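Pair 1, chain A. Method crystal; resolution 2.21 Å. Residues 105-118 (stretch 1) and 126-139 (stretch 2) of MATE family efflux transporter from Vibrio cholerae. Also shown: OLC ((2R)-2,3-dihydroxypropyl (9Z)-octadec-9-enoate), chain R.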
# COMPACT_ATOMS: atom_id res chain seq x y z
N ILE A 105 -9.61 -16.14 -7.81
CA ILE A 105 -9.60 -15.89 -6.37
C ILE A 105 -10.99 -15.51 -5.88
O ILE A 105 -11.48 -16.06 -4.90
CB ILE A 105 -8.61 -14.77 -5.99
CG1 ILE A 105 -7.17 -15.20 -6.29
CG2 ILE A 105 -8.74 -14.43 -4.52
CD1 ILE A 105 -6.68 -16.34 -5.43
N ALA A 106 -11.63 -14.58 -6.58
CA ALA A 106 -12.96 -14.11 -6.20
C ALA A 106 -13.98 -15.26 -6.18
O ALA A 106 -14.84 -15.32 -5.31
CB ALA A 106 -13.42 -13.01 -7.14
N LEU A 107 -13.86 -16.16 -7.15
CA LEU A 107 -14.76 -17.30 -7.27
C LEU A 107 -14.66 -18.25 -6.07
O LEU A 107 -15.67 -18.65 -5.50
CB LEU A 107 -14.49 -18.07 -8.56
CG LEU A 107 -15.18 -19.43 -8.73
CD1 LEU A 107 -16.69 -19.28 -8.66
CD2 LEU A 107 -14.77 -20.08 -10.04
N VAL A 108 -13.44 -18.61 -5.70
CA VAL A 108 -13.24 -19.58 -4.62
C VAL A 108 -13.54 -18.96 -3.25
O VAL A 108 -13.87 -19.68 -2.31
CB VAL A 108 -11.81 -20.16 -4.63
CG1 VAL A 108 -11.46 -20.69 -6.01
CG2 VAL A 108 -10.79 -19.12 -4.18
N LEU A 109 -13.43 -17.64 -3.15
CA LEU A 109 -13.71 -16.96 -1.90
C LEU A 109 -15.21 -16.94 -1.62
O LEU A 109 -15.63 -17.15 -0.48
CB LEU A 109 -13.15 -15.53 -1.92
CG LEU A 109 -11.63 -15.41 -1.86
CD1 LEU A 109 -11.21 -13.95 -1.83
CD2 LEU A 109 -11.07 -16.16 -0.66
N TYR A 110 -16.01 -16.68 -2.65
CA TYR A 110 -17.46 -16.70 -2.49
C TYR A 110 -17.95 -18.12 -2.26
O TYR A 110 -18.91 -18.35 -1.53
CB TYR A 110 -18.15 -16.08 -3.70
CG TYR A 110 -19.64 -15.92 -3.50
CD1 TYR A 110 -20.16 -14.79 -2.88
CD2 TYR A 110 -20.53 -16.91 -3.91
CE1 TYR A 110 -21.51 -14.64 -2.68
CE2 TYR A 110 -21.90 -16.77 -3.71
CZ TYR A 110 -22.38 -15.63 -3.10
OH TYR A 110 -23.73 -15.48 -2.90
N LEU A 111 -17.28 -19.08 -2.89
CA LEU A 111 -17.62 -20.49 -2.74
C LEU A 111 -17.41 -20.97 -1.31
O LEU A 111 -18.18 -21.79 -0.80
CB LEU A 111 -16.80 -21.35 -3.70
CG LEU A 111 -17.53 -21.96 -4.90
CD1 LEU A 111 -18.52 -20.97 -5.51
CD2 LEU A 111 -16.53 -22.44 -5.95
N LEU A 112 -16.38 -20.45 -0.66
CA LEU A 112 -16.02 -20.89 0.68
C LEU A 112 -16.31 -19.81 1.72
O LEU A 112 -15.62 -19.72 2.73
CB LEU A 112 -14.54 -21.28 0.74
CG LEU A 112 -14.02 -22.23 -0.34
CD1 LEU A 112 -12.50 -22.32 -0.28
CD2 LEU A 112 -14.65 -23.61 -0.19
N ARG A 113 -17.34 -19.00 1.48
CA ARG A 113 -17.66 -17.90 2.38
C ARG A 113 -18.07 -18.39 3.77
O ARG A 113 -17.61 -17.86 4.77
CB ARG A 113 -18.75 -17.01 1.78
CG ARG A 113 -20.07 -17.70 1.47
CD ARG A 113 -20.99 -16.80 0.65
NE ARG A 113 -22.29 -17.44 0.43
CZ ARG A 113 -22.50 -18.39 -0.47
NH1 ARG A 113 -21.51 -18.82 -1.23
NH2 ARG A 113 -23.71 -18.93 -0.60
N GLN A 114 -18.92 -19.42 3.83
CA GLN A 114 -19.38 -19.96 5.11
C GLN A 114 -18.23 -20.49 5.98
O GLN A 114 -18.16 -20.15 7.17
CB GLN A 114 -20.42 -21.06 4.90
CG GLN A 114 -21.75 -20.58 4.34
CD GLN A 114 -22.79 -21.70 4.30
OE1 GLN A 114 -23.59 -21.78 3.37
NE2 GLN A 114 -22.78 -22.55 5.32
N PRO A 115 -17.32 -21.32 5.42
CA PRO A 115 -16.22 -21.74 6.29
C PRO A 115 -15.32 -20.58 6.72
O PRO A 115 -15.00 -20.48 7.90
CB PRO A 115 -15.45 -22.74 5.41
CG PRO A 115 -16.45 -23.24 4.44
CD PRO A 115 -17.31 -22.05 4.14
N LEU A 116 -14.94 -19.72 5.78
CA LEU A 116 -14.10 -18.56 6.09
C LEU A 116 -14.73 -17.68 7.17
O LEU A 116 -14.06 -17.27 8.12
CB LEU A 116 -13.83 -17.72 4.84
CG LEU A 116 -12.93 -18.33 3.76
CD1 LEU A 116 -12.53 -17.27 2.73
CD2 LEU A 116 -11.69 -18.97 4.37
N LEU A 117 -16.03 -17.41 7.03
CA LEU A 117 -16.76 -16.64 8.03
C LEU A 117 -16.75 -17.38 9.37
O LEU A 117 -16.55 -16.77 10.42
CB LEU A 117 -18.20 -16.38 7.57
CG LEU A 117 -18.39 -15.31 6.48
CD1 LEU A 117 -19.73 -15.49 5.79
CD2 LEU A 117 -18.27 -13.91 7.06
N GLY A 118 -16.96 -18.69 9.32
CA GLY A 118 -16.93 -19.52 10.51
C GLY A 118 -15.61 -19.44 11.27
O GLY A 118 -15.61 -19.41 12.50
N VAL A 126 -24.86 -12.80 10.13
CA VAL A 126 -24.14 -12.03 9.12
C VAL A 126 -24.24 -12.69 7.74
O VAL A 126 -24.23 -12.01 6.71
CB VAL A 126 -22.65 -11.85 9.54
CG1 VAL A 126 -21.70 -12.04 8.37
CG2 VAL A 126 -22.45 -10.49 10.20
N PHE A 127 -24.37 -14.01 7.74
CA PHE A 127 -24.37 -14.83 6.53
C PHE A 127 -25.44 -14.39 5.52
O PHE A 127 -25.21 -14.44 4.31
CB PHE A 127 -24.58 -16.30 6.90
CG PHE A 127 -23.39 -16.95 7.57
CD1 PHE A 127 -22.85 -16.42 8.73
CD2 PHE A 127 -22.84 -18.11 7.06
CE1 PHE A 127 -21.76 -17.02 9.35
CE2 PHE A 127 -21.75 -18.71 7.67
CZ PHE A 127 -21.22 -18.17 8.82
N ALA A 128 -26.60 -13.97 6.03
CA ALA A 128 -27.70 -13.53 5.18
C ALA A 128 -27.32 -12.33 4.31
O ALA A 128 -27.71 -12.24 3.15
CB ALA A 128 -28.92 -13.20 6.03
N ILE A 129 -26.56 -11.41 4.90
CA ILE A 129 -26.15 -10.20 4.19
C ILE A 129 -24.97 -10.47 3.25
O ILE A 129 -24.92 -9.94 2.15
CB ILE A 129 -25.77 -9.08 5.18
CG1 ILE A 129 -26.93 -8.80 6.14
CG2 ILE A 129 -25.39 -7.81 4.44
CD1 ILE A 129 -26.68 -7.65 7.09
N ILE A 130 -24.03 -11.31 3.70
CA ILE A 130 -22.84 -11.64 2.91
C ILE A 130 -23.21 -12.38 1.62
O ILE A 130 -22.53 -12.23 0.60
CB ILE A 130 -21.83 -12.47 3.75
CG1 ILE A 130 -20.67 -11.60 4.21
CG2 ILE A 130 -21.28 -13.65 2.95
CD1 ILE A 130 -21.09 -10.37 4.96
N ASP A 131 -24.28 -13.16 1.66
CA ASP A 131 -24.74 -13.93 0.50
C ASP A 131 -24.94 -13.06 -0.74
O ASP A 131 -24.68 -13.51 -1.86
CB ASP A 131 -26.05 -14.66 0.82
CG ASP A 131 -25.82 -16.10 1.27
OD1 ASP A 131 -24.76 -16.67 0.92
OD2 ASP A 131 -26.70 -16.65 1.95
N HIS A 132 -25.39 -11.83 -0.54
CA HIS A 132 -25.59 -10.93 -1.67
C HIS A 132 -24.55 -9.80 -1.71
O HIS A 132 -24.23 -9.29 -2.78
CB HIS A 132 -27.01 -10.35 -1.64
CG HIS A 132 -27.35 -9.63 -0.37
ND1 HIS A 132 -27.07 -8.29 -0.18
CD2 HIS A 132 -27.95 -10.05 0.76
CE1 HIS A 132 -27.48 -7.93 1.02
NE2 HIS A 132 -28.02 -8.98 1.61
N TYR A 133 -24.02 -9.42 -0.55
CA TYR A 133 -23.05 -8.33 -0.50
C TYR A 133 -21.73 -8.69 -1.18
O TYR A 133 -21.17 -7.87 -1.91
CB TYR A 133 -22.79 -7.88 0.94
CG TYR A 133 -21.75 -6.79 1.04
CD1 TYR A 133 -21.87 -5.62 0.29
CD2 TYR A 133 -20.65 -6.92 1.88
CE1 TYR A 133 -20.92 -4.62 0.37
CE2 TYR A 133 -19.69 -5.91 1.96
CZ TYR A 133 -19.84 -4.77 1.21
OH TYR A 133 -18.90 -3.77 1.29
N TRP A 134 -21.25 -9.91 -0.96
CA TRP A 134 -19.97 -10.32 -1.52
C TRP A 134 -20.02 -10.47 -3.04
O TRP A 134 -19.00 -10.37 -3.71
CB TRP A 134 -19.48 -11.62 -0.88
CG TRP A 134 -18.78 -11.41 0.43
CD1 TRP A 134 -18.87 -10.31 1.24
CD2 TRP A 134 -17.88 -12.31 1.08
NE1 TRP A 134 -18.08 -10.48 2.35
CE2 TRP A 134 -17.47 -11.70 2.28
CE3 TRP A 134 -17.39 -13.59 0.77
CZ2 TRP A 134 -16.59 -12.31 3.17
CZ3 TRP A 134 -16.51 -14.19 1.65
CH2 TRP A 134 -16.12 -13.56 2.84
N LEU A 135 -21.21 -10.73 -3.57
CA LEU A 135 -21.39 -10.76 -5.02
C LEU A 135 -20.98 -9.42 -5.62
O LEU A 135 -20.12 -9.35 -6.50
CB LEU A 135 -22.83 -11.10 -5.38
CG LEU A 135 -23.25 -12.55 -5.12
CD1 LEU A 135 -24.72 -12.76 -5.43
CD2 LEU A 135 -22.38 -13.49 -5.93
N TRP A 136 -21.61 -8.35 -5.13
CA TRP A 136 -21.29 -7.01 -5.58
C TRP A 136 -19.88 -6.59 -5.17
O TRP A 136 -19.16 -5.97 -5.95
CB TRP A 136 -22.30 -6.00 -5.04
CG TRP A 136 -23.70 -6.23 -5.52
CD1 TRP A 136 -24.72 -6.81 -4.82
CD2 TRP A 136 -24.24 -5.87 -6.80
NE1 TRP A 136 -25.86 -6.83 -5.59
CE2 TRP A 136 -25.59 -6.27 -6.81
CE3 TRP A 136 -23.70 -5.26 -7.94
CZ2 TRP A 136 -26.41 -6.07 -7.92
CZ3 TRP A 136 -24.52 -5.07 -9.03
CH2 TRP A 136 -25.86 -5.47 -9.01
N TRP A 137 -19.48 -6.94 -3.95
CA TRP A 137 -18.21 -6.47 -3.43
C TRP A 137 -17.01 -7.13 -4.10
O TRP A 137 -16.03 -6.46 -4.40
CB TRP A 137 -18.13 -6.69 -1.91
CG TRP A 137 -16.86 -6.12 -1.38
CD1 TRP A 137 -16.64 -4.83 -0.98
CD2 TRP A 137 -15.61 -6.81 -1.23
NE1 TRP A 137 -15.33 -4.68 -0.58
CE2 TRP A 137 -14.68 -5.88 -0.72
CE3 TRP A 137 -15.19 -8.12 -1.47
CZ2 TRP A 137 -13.36 -6.22 -0.44
CZ3 TRP A 137 -13.88 -8.46 -1.19
CH2 TRP A 137 -12.98 -7.51 -0.69
N LEU A 138 -17.08 -8.44 -4.32
CA LEU A 138 -15.99 -9.13 -5.02
C LEU A 138 -15.86 -8.62 -6.45
O LEU A 138 -14.76 -8.55 -7.00
CB LEU A 138 -16.22 -10.65 -5.02
CG LEU A 138 -15.84 -11.37 -3.72
CD1 LEU A 138 -16.35 -12.80 -3.72
CD2 LEU A 138 -14.34 -11.33 -3.51
N ALA A 139 -16.99 -8.24 -7.04
CA ALA A 139 -17.00 -7.66 -8.37
C ALA A 139 -16.29 -6.31 -8.37
O ALA A 139 -15.60 -5.96 -9.33
CB ALA A 139 -18.43 -7.50 -8.87
C18 OLC R . -15.07 -10.88 -12.77
C10 OLC R . -18.92 -16.24 -8.55
C9 OLC R . -19.72 -17.32 -8.67
C17 OLC R . -15.77 -10.55 -11.46
C11 OLC R . -19.38 -15.01 -7.78
C8 OLC R . -21.10 -17.34 -8.05
C16 OLC R . -15.67 -11.74 -10.53
C12 OLC R . -18.18 -14.32 -7.17
C7 OLC R . -21.74 -18.69 -8.29
C15 OLC R . -16.69 -11.61 -9.41
C13 OLC R . -18.01 -12.94 -7.78
C6 OLC R . -22.81 -18.94 -7.25
C14 OLC R . -16.80 -12.94 -8.69
C5 OLC R . -22.76 -20.38 -6.80

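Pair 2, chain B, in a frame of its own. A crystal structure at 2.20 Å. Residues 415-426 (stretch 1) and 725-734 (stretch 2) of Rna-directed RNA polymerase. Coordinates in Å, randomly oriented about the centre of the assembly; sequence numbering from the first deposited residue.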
# COMPACT_ATOMS: atom_id res chain seq x y z
N MET B 415 -12.85 3.60 -5.64
CA MET B 415 -11.80 4.61 -5.70
C MET B 415 -12.40 6.01 -5.88
O MET B 415 -11.88 6.96 -5.31
CB MET B 415 -10.80 4.31 -6.83
CG MET B 415 -9.68 5.32 -6.90
SD MET B 415 -8.31 4.72 -7.86
CE MET B 415 -7.38 6.22 -7.99
N GLN B 416 -13.49 6.11 -6.66
CA GLN B 416 -14.19 7.37 -6.88
C GLN B 416 -14.72 7.92 -5.54
O GLN B 416 -14.62 9.12 -5.30
CB GLN B 416 -15.32 7.17 -7.88
CG GLN B 416 -15.93 8.49 -8.36
CD GLN B 416 -16.93 8.24 -9.42
OE1 GLN B 416 -17.90 7.49 -9.23
NE2 GLN B 416 -16.72 8.84 -10.58
N ALA B 417 -15.28 7.04 -4.67
CA ALA B 417 -15.78 7.41 -3.34
C ALA B 417 -14.62 7.88 -2.43
O ALA B 417 -14.78 8.83 -1.67
CB ALA B 417 -16.52 6.24 -2.70
N MET B 418 -13.43 7.25 -2.57
CA MET B 418 -12.23 7.67 -1.82
C MET B 418 -11.81 9.07 -2.31
O MET B 418 -11.47 9.93 -1.49
CB MET B 418 -11.10 6.65 -1.96
CG MET B 418 -9.77 7.08 -1.29
SD MET B 418 -9.92 7.60 0.45
CE MET B 418 -10.54 6.06 1.22
N MET B 419 -11.84 9.30 -3.64
CA MET B 419 -11.52 10.61 -4.26
C MET B 419 -12.48 11.69 -3.75
O MET B 419 -12.05 12.81 -3.47
CB MET B 419 -11.57 10.53 -5.81
CG MET B 419 -10.32 9.90 -6.40
SD MET B 419 -8.83 10.87 -6.09
CE MET B 419 -7.78 10.29 -7.42
N TYR B 420 -13.78 11.33 -3.61
CA TYR B 420 -14.79 12.23 -3.06
C TYR B 420 -14.39 12.64 -1.63
O TYR B 420 -14.41 13.82 -1.30
CB TYR B 420 -16.17 11.55 -3.09
CG TYR B 420 -17.26 12.36 -2.42
CD1 TYR B 420 -17.98 13.31 -3.14
CD2 TYR B 420 -17.57 12.19 -1.07
CE1 TYR B 420 -18.96 14.10 -2.53
CE2 TYR B 420 -18.54 12.97 -0.45
CZ TYR B 420 -19.24 13.91 -1.19
OH TYR B 420 -20.21 14.68 -0.58
N TYR B 421 -14.04 11.65 -0.78
CA TYR B 421 -13.64 11.87 0.61
C TYR B 421 -12.40 12.77 0.71
O TYR B 421 -12.40 13.71 1.51
CB TYR B 421 -13.41 10.53 1.32
CG TYR B 421 -12.99 10.68 2.76
CD1 TYR B 421 -13.86 11.20 3.71
CD2 TYR B 421 -11.72 10.28 3.18
CE1 TYR B 421 -13.48 11.36 5.04
CE2 TYR B 421 -11.33 10.42 4.51
CZ TYR B 421 -12.20 10.98 5.43
OH TYR B 421 -11.83 11.09 6.74
N LEU B 422 -11.37 12.51 -0.11
CA LEU B 422 -10.14 13.31 -0.10
C LEU B 422 -10.39 14.76 -0.56
O LEU B 422 -9.84 15.68 0.03
CB LEU B 422 -9.07 12.67 -1.00
CG LEU B 422 -8.49 11.29 -0.56
CD1 LEU B 422 -7.53 10.77 -1.60
CD2 LEU B 422 -7.72 11.39 0.76
N LEU B 423 -11.21 14.96 -1.61
CA LEU B 423 -11.47 16.30 -2.15
C LEU B 423 -12.42 17.12 -1.29
O LEU B 423 -12.30 18.33 -1.29
CB LEU B 423 -11.98 16.25 -3.60
CG LEU B 423 -10.91 16.46 -4.68
CD1 LEU B 423 -9.89 15.31 -4.70
CD2 LEU B 423 -11.55 16.60 -6.06
N THR B 424 -13.33 16.47 -0.53
CA THR B 424 -14.27 17.20 0.33
C THR B 424 -13.67 17.44 1.73
O THR B 424 -13.80 18.53 2.26
CB THR B 424 -15.66 16.49 0.40
OG1 THR B 424 -15.51 15.16 0.89
CG2 THR B 424 -16.38 16.45 -0.94
N ARG B 425 -13.03 16.43 2.33
CA ARG B 425 -12.50 16.54 3.69
C ARG B 425 -11.03 16.97 3.75
O ARG B 425 -10.61 17.49 4.79
CB ARG B 425 -12.70 15.21 4.47
CG ARG B 425 -14.08 15.03 5.12
CD ARG B 425 -15.22 14.88 4.13
NE ARG B 425 -16.49 14.64 4.81
CZ ARG B 425 -17.67 14.55 4.22
NH1 ARG B 425 -17.78 14.67 2.90
NH2 ARG B 425 -18.76 14.34 4.94
N GLY B 426 -10.27 16.74 2.69
CA GLY B 426 -8.85 17.09 2.65
C GLY B 426 -8.60 18.39 1.92
O GLY B 426 -8.26 19.41 2.54
N VAL B 725 -20.58 22.92 -2.81
CA VAL B 725 -19.31 22.53 -3.43
C VAL B 725 -19.22 20.99 -3.47
O VAL B 725 -18.88 20.41 -4.50
CB VAL B 725 -18.08 23.17 -2.71
CG1 VAL B 725 -16.76 22.64 -3.26
CG2 VAL B 725 -18.12 24.70 -2.77
N TRP B 726 -19.57 20.35 -2.33
CA TRP B 726 -19.54 18.90 -2.17
C TRP B 726 -20.64 18.26 -3.01
O TRP B 726 -20.40 17.23 -3.62
CB TRP B 726 -19.69 18.53 -0.68
CG TRP B 726 -18.55 18.97 0.22
CD1 TRP B 726 -17.50 19.78 -0.10
CD2 TRP B 726 -18.39 18.64 1.61
NE1 TRP B 726 -16.68 19.95 0.99
CE2 TRP B 726 -17.21 19.28 2.06
CE3 TRP B 726 -19.12 17.85 2.52
CZ2 TRP B 726 -16.74 19.15 3.38
CZ3 TRP B 726 -18.67 17.75 3.83
CH2 TRP B 726 -17.48 18.37 4.24
N ARG B 727 -21.83 18.91 -3.09
CA ARG B 727 -22.95 18.46 -3.91
C ARG B 727 -22.57 18.44 -5.38
O ARG B 727 -22.91 17.48 -6.07
CB ARG B 727 -24.18 19.34 -3.68
CG ARG B 727 -25.13 18.73 -2.67
CD ARG B 727 -26.48 19.41 -2.70
NE ARG B 727 -26.48 20.52 -1.75
CZ ARG B 727 -26.87 21.77 -2.01
NH1 ARG B 727 -27.31 22.10 -3.22
NH2 ARG B 727 -26.81 22.70 -1.06
N LEU B 728 -21.79 19.44 -5.84
CA LEU B 728 -21.29 19.51 -7.22
C LEU B 728 -20.36 18.34 -7.51
O LEU B 728 -20.42 17.77 -8.59
CB LEU B 728 -20.56 20.84 -7.48
CG LEU B 728 -21.42 22.11 -7.67
CD1 LEU B 728 -20.54 23.31 -7.91
CD2 LEU B 728 -22.37 21.96 -8.86
N LEU B 729 -19.52 17.97 -6.53
CA LEU B 729 -18.56 16.86 -6.63
C LEU B 729 -19.29 15.52 -6.67
O LEU B 729 -18.88 14.62 -7.41
CB LEU B 729 -17.54 16.90 -5.48
CG LEU B 729 -16.21 16.24 -5.80
CD1 LEU B 729 -15.35 17.16 -6.69
CD2 LEU B 729 -15.48 15.84 -4.50
N ASP B 730 -20.36 15.38 -5.89
CA ASP B 730 -21.20 14.18 -5.92
C ASP B 730 -21.95 14.07 -7.27
O ASP B 730 -22.02 12.99 -7.84
CB ASP B 730 -22.19 14.18 -4.75
CG ASP B 730 -22.91 12.86 -4.56
OD1 ASP B 730 -22.25 11.80 -4.65
OD2 ASP B 730 -24.14 12.90 -4.30
N GLN B 731 -22.47 15.20 -7.80
CA GLN B 731 -23.19 15.26 -9.09
C GLN B 731 -22.25 14.85 -10.24
O GLN B 731 -22.67 14.12 -11.15
CB GLN B 731 -23.76 16.67 -9.32
CG GLN B 731 -24.93 17.03 -8.41
CD GLN B 731 -25.34 18.49 -8.48
OE1 GLN B 731 -24.92 19.25 -9.35
NE2 GLN B 731 -26.18 18.93 -7.55
N ARG B 732 -20.95 15.27 -10.13
CA ARG B 732 -19.85 14.99 -11.05
C ARG B 732 -19.65 13.46 -11.26
O ARG B 732 -19.26 13.04 -12.35
CB ARG B 732 -18.56 15.64 -10.50
CG ARG B 732 -17.34 15.56 -11.40
CD ARG B 732 -16.18 16.39 -10.88
NE ARG B 732 -16.32 17.82 -11.15
CZ ARG B 732 -16.03 18.41 -12.31
NH1 ARG B 732 -15.65 17.67 -13.36
NH2 ARG B 732 -16.14 19.72 -12.45
N THR B 733 -19.99 12.63 -10.25
CA THR B 733 -19.86 11.17 -10.32
C THR B 733 -21.01 10.53 -11.10
O THR B 733 -20.89 9.37 -11.49
CB THR B 733 -19.75 10.52 -8.91
OG1 THR B 733 -21.01 10.56 -8.24
CG2 THR B 733 -18.66 11.15 -8.05
N LYS B 734 -22.09 11.28 -11.34
CA LYS B 734 -23.31 10.81 -12.00
C LYS B 734 -23.49 11.35 -13.43
O LYS B 734 -24.15 10.69 -14.23
CB LYS B 734 -24.54 11.19 -11.16
CG LYS B 734 -24.59 10.49 -9.80
CD LYS B 734 -25.27 11.38 -8.76
CE LYS B 734 -25.41 10.70 -7.43
NZ LYS B 734 -26.04 11.60 -6.43
O HOH W 1 -18.10 8.65 -12.91

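Both pairs set two helices side by side in nearly antiparallel directions. In pair 1 the axes of helix 105-111 and helix 126-139 approach to 10.4 Å at 167° between their N-to-C directions; in pair 2 the axes of helix 415-426 and helix 725-732 approach to 10.3 Å at 164°. Superposing N, CA and C of 14 central residues gives an RMSD of 0.6 Å. The helical path differs even within the matched region: Leu A112 leaves helical phi/psi (-110/32) before a second helix starts, whereas its match, Leu B422, its CA 0.4 Å from the Leu A112 CA after superposition, remains helical (-66/-42) and begins a wider pi-type turn.

The best-preserved feature is a tyrosine. Tyr A110 and Tyr B420 coincide to 0.5 Å at CA and 0.8 Å at the side-chain centres, and both adopt chi1 t with chi2 near 90°. Each CA-to-CB bond points sideways, yet each ring end comes nearer the opposing helix. Their surroundings differ. Tyr A110 sits as a knob among Asp A131, Trp A134, Leu A135 and Leu A138. Tyr A110 OH donates a very short hydrogen bond to Asp A131 O (2.4 Å), and Leu A135 CD2 lies 3.7 Å from the centroid of the Tyr A110 ring, 22° off the normal, a CH-pi contact over one face. At the position of Leu A135, pair 2 has Asp B730, whose backbone N lies at the edge of the Tyr B420 ring, 3.9 Å from Tyr B420 CE1. The phenol there makes no hydrogen bond across the stretches; Tyr B420 OH is satisfied elsewhere in the structure.

Asp A131 matches Trp B726, exchanging charge for aromatic surface. Arg A113 NE forms a salt bridge with Asp A131 OD1 at 2.6 Å, while Arg A113 NH1 donates to Tyr A110 O at 2.7 Å, so one guanidinium ties both helices together. Leu B423 replaces that arginine, and its CB packs 3.6 Å from Leu B729 CD2. Trp B726 instead receives Thr B424 over one face: Thr B424 CB stands 3.5 Å from the centroid of the five-membered ring of Trp B726, only 6° off the normal.

At the far end, Ala A106 matches Gln B416 and Leu A138 matches Thr B733. Pair 1 packs Ala A106 CB against Leu A138 CD2 at 4.1 Å. Pair 2 uses a water, which accepts from Gln B416 NE2 at 2.7 Å and donates to Thr B733 O at 3.2 Å. Across the stretches, pair 2 buries 511 Å² without a direct hydrogen bond; pair 1 buries 716 Å².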